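Local coordinates for protein ShdD (Sedimentibacter hydroxybenzoicus, PDB 7AE5), which takes part in the anaerobic, non-oxidative decarboxylation and detoxification of phenolic derivatives, although its precise biochemical role is unknown, at residues Tyr33-Arg36 against Asn40-Val43. Numbering follows the deposited sequence.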
loop_
_atom_site.group_PDB
_atom_site.type_symbol
_atom_site.label_atom_id
_atom_site.label_comp_id
_atom_site.label_asym_id
_atom_site.label_seq_id
_atom_site.Cartn_x
_atom_site.Cartn_y
_atom_site.Cartn_z
ATOM N N TYR H 33 -47.292 -16.143 8.345
ATOM C CA TYR H 33 -46.605 -16.624 9.536
ATOM C C TYR H 33 -47.432 -17.709 10.212
ATOM O O TYR H 33 -48.650 -17.585 10.355
ATOM C CB TYR H 33 -46.351 -15.472 10.510
ATOM C CG TYR H 33 -45.471 -15.837 11.687
ATOM C CD1 TYR H 33 -44.110 -16.068 11.520
ATOM C CD2 TYR H 33 -45.999 -15.948 12.967
ATOM C CE1 TYR H 33 -43.302 -16.400 12.595
ATOM C CE2 TYR H 33 -45.201 -16.280 14.047
ATOM C CZ TYR H 33 -43.853 -16.504 13.856
ATOM O OH TYR H 33 -43.057 -16.836 14.929
ATOM N N SER H 34 -46.765 -18.784 10.623
ATOM C CA SER H 34 -47.431 -19.905 11.267
ATOM C C SER H 34 -46.701 -20.275 12.549
ATOM O O SER H 34 -45.497 -20.038 12.687
ATOM C CB SER H 34 -47.511 -21.124 10.339
ATOM O OG SER H 34 -46.221 -21.614 10.028
ATOM N N TRP H 35 -47.441 -20.864 13.487
ATOM C CA TRP H 35 -46.866 -21.219 14.777
ATOM C C TRP H 35 -47.749 -22.243 15.475
ATOM O O TRP H 35 -48.952 -22.338 15.218
ATOM C CB TRP H 35 -46.670 -19.982 15.664
ATOM C CG TRP H 35 -47.942 -19.365 16.163
ATOM C CD1 TRP H 35 -48.561 -19.610 17.355
ATOM C CD2 TRP H 35 -48.743 -18.387 15.489
ATOM N NE1 TRP H 35 -49.699 -18.850 17.462
ATOM C CE2 TRP H 35 -49.834 -18.090 16.330
ATOM C CE3 TRP H 35 -48.647 -17.737 14.256
ATOM C CZ2 TRP H 35 -50.821 -17.171 15.977
ATOM C CZ3 TRP H 35 -49.626 -16.824 13.907
ATOM C CH2 TRP H 35 -50.699 -16.550 14.765
ATOM N N ARG H 36 -47.123 -23.007 16.366
ATOM C CA ARG H 36 -47.807 -24.008 17.170
ATOM C C ARG H 36 -48.344 -23.378 18.449
ATOM O O ARG H 36 -47.752 -22.445 18.999
ATOM C CB ARG H 36 -46.858 -25.157 17.515
ATOM C CG ARG H 36 -47.519 -26.523 17.608
ATOM C CD ARG H 36 -46.506 -27.596 17.983
ATOM N NE ARG H 36 -45.348 -27.594 17.096
ATOM C CZ ARG H 36 -45.304 -28.206 15.920
ATOM N NH1 ARG H 36 -46.340 -28.882 15.454
ATOM N NH2 ARG H 36 -44.192 -28.137 15.194
ATOM N N ASN H 40 -44.534 -19.777 22.185
ATOM C CA ASN H 40 -44.858 -18.416 22.610
ATOM C C ASN H 40 -43.922 -17.488 21.848
ATOM O O ASN H 40 -42.957 -16.957 22.413
ATOM C CB ASN H 40 -44.720 -18.250 24.124
ATOM N N PRO H 41 -44.180 -17.271 20.558
ATOM C CA PRO H 41 -43.166 -16.651 19.693
ATOM C C PRO H 41 -42.961 -15.178 20.015
ATOM O O PRO H 41 -43.918 -14.407 20.116
ATOM C CB PRO H 41 -43.737 -16.843 18.280
ATOM C CG PRO H 41 -44.865 -17.830 18.427
ATOM C CD PRO H 41 -45.392 -17.635 19.809
ATOM N N VAL H 42 -41.698 -14.798 20.174
ATOM C CA VAL H 42 -41.285 -13.403 20.256
ATOM C C VAL H 42 -40.576 -13.091 18.945
ATOM O O VAL H 42 -39.424 -13.487 18.733
ATOM C CB VAL H 42 -40.382 -13.131 21.465
ATOM C CG1 VAL H 42 -39.784 -11.732 21.379
ATOM C CG2 VAL H 42 -41.165 -13.295 22.758
ATOM N N VAL H 43 -41.272 -12.400 18.049
ATOM C CA VAL H 43 -40.681 -11.977 16.785
ATOM C C VAL H 43 -39.841 -10.734 17.048
ATOM O O VAL H 43 -40.337 -9.750 17.605
ATOM C CB VAL H 43 -41.764 -11.701 15.732
ATOM C CG1 VAL H 43 -41.134 -11.219 14.435
ATOM C CG2 VAL H 43 -42.604 -12.947 15.497
#
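Pro41 touches both Tyr33 and Trp35, and the two segments meet by van der Waals packing, the tyrosine hydroxyl included. The ring carbons of the proline divide the work: CB meets the phenol, with Tyr33 OH 3.4 Å from Pro41 CB, while Pro41 CG lies 3.9 Å from Trp35 CB and 4.1 Å from Trp35 CG. CB of the proline lies beyond the edge of the phenol, near the ring plane, and does not stack on it. Against the tryptophan the proline side chain runs at about a right angle, meeting the root of that side chain while the six-membered ring of the indole leads away from the proline.

Val43 adds a further contact through one branch. Val43 CG2 approaches the hydroxyl end of the phenol obliquely, 4.0 Å from Tyr33 OH and 4.1 Å from Tyr33 CZ. The tyrosine can reach both residues because CG stands anti to the backbone N (chi1 -172°), sending the ring off the backbone with its hydroxyl leading into the loop.

Cys3, Cys6, Cys28 and Cys31 hold a zinc ion beside a three-stranded antiparallel sheet, consistent with a zinc-ribbon-like fold. Residues 34-36 form an outermost strand of that sheet within the chain, Trp35 pairing with Tyr26 through backbone hydrogen bonds; the chain then doubles back, and 40-43 passes over the side chains of Tyr33 and Trp35. The side chain of Tyr33 also packs on Cys3, and its nearest atom is about 4 Å from the zinc ion. The indole makes an edge-to-face contact with His4, on which Pro41 rests too.

Several polar groups of both segments bond to the neighbouring phenolic acid decarboxylase chain: Ser34 O to its Arg133, Val42 O to its Gln137, and Arg36 by a salt bridge to its Glu31.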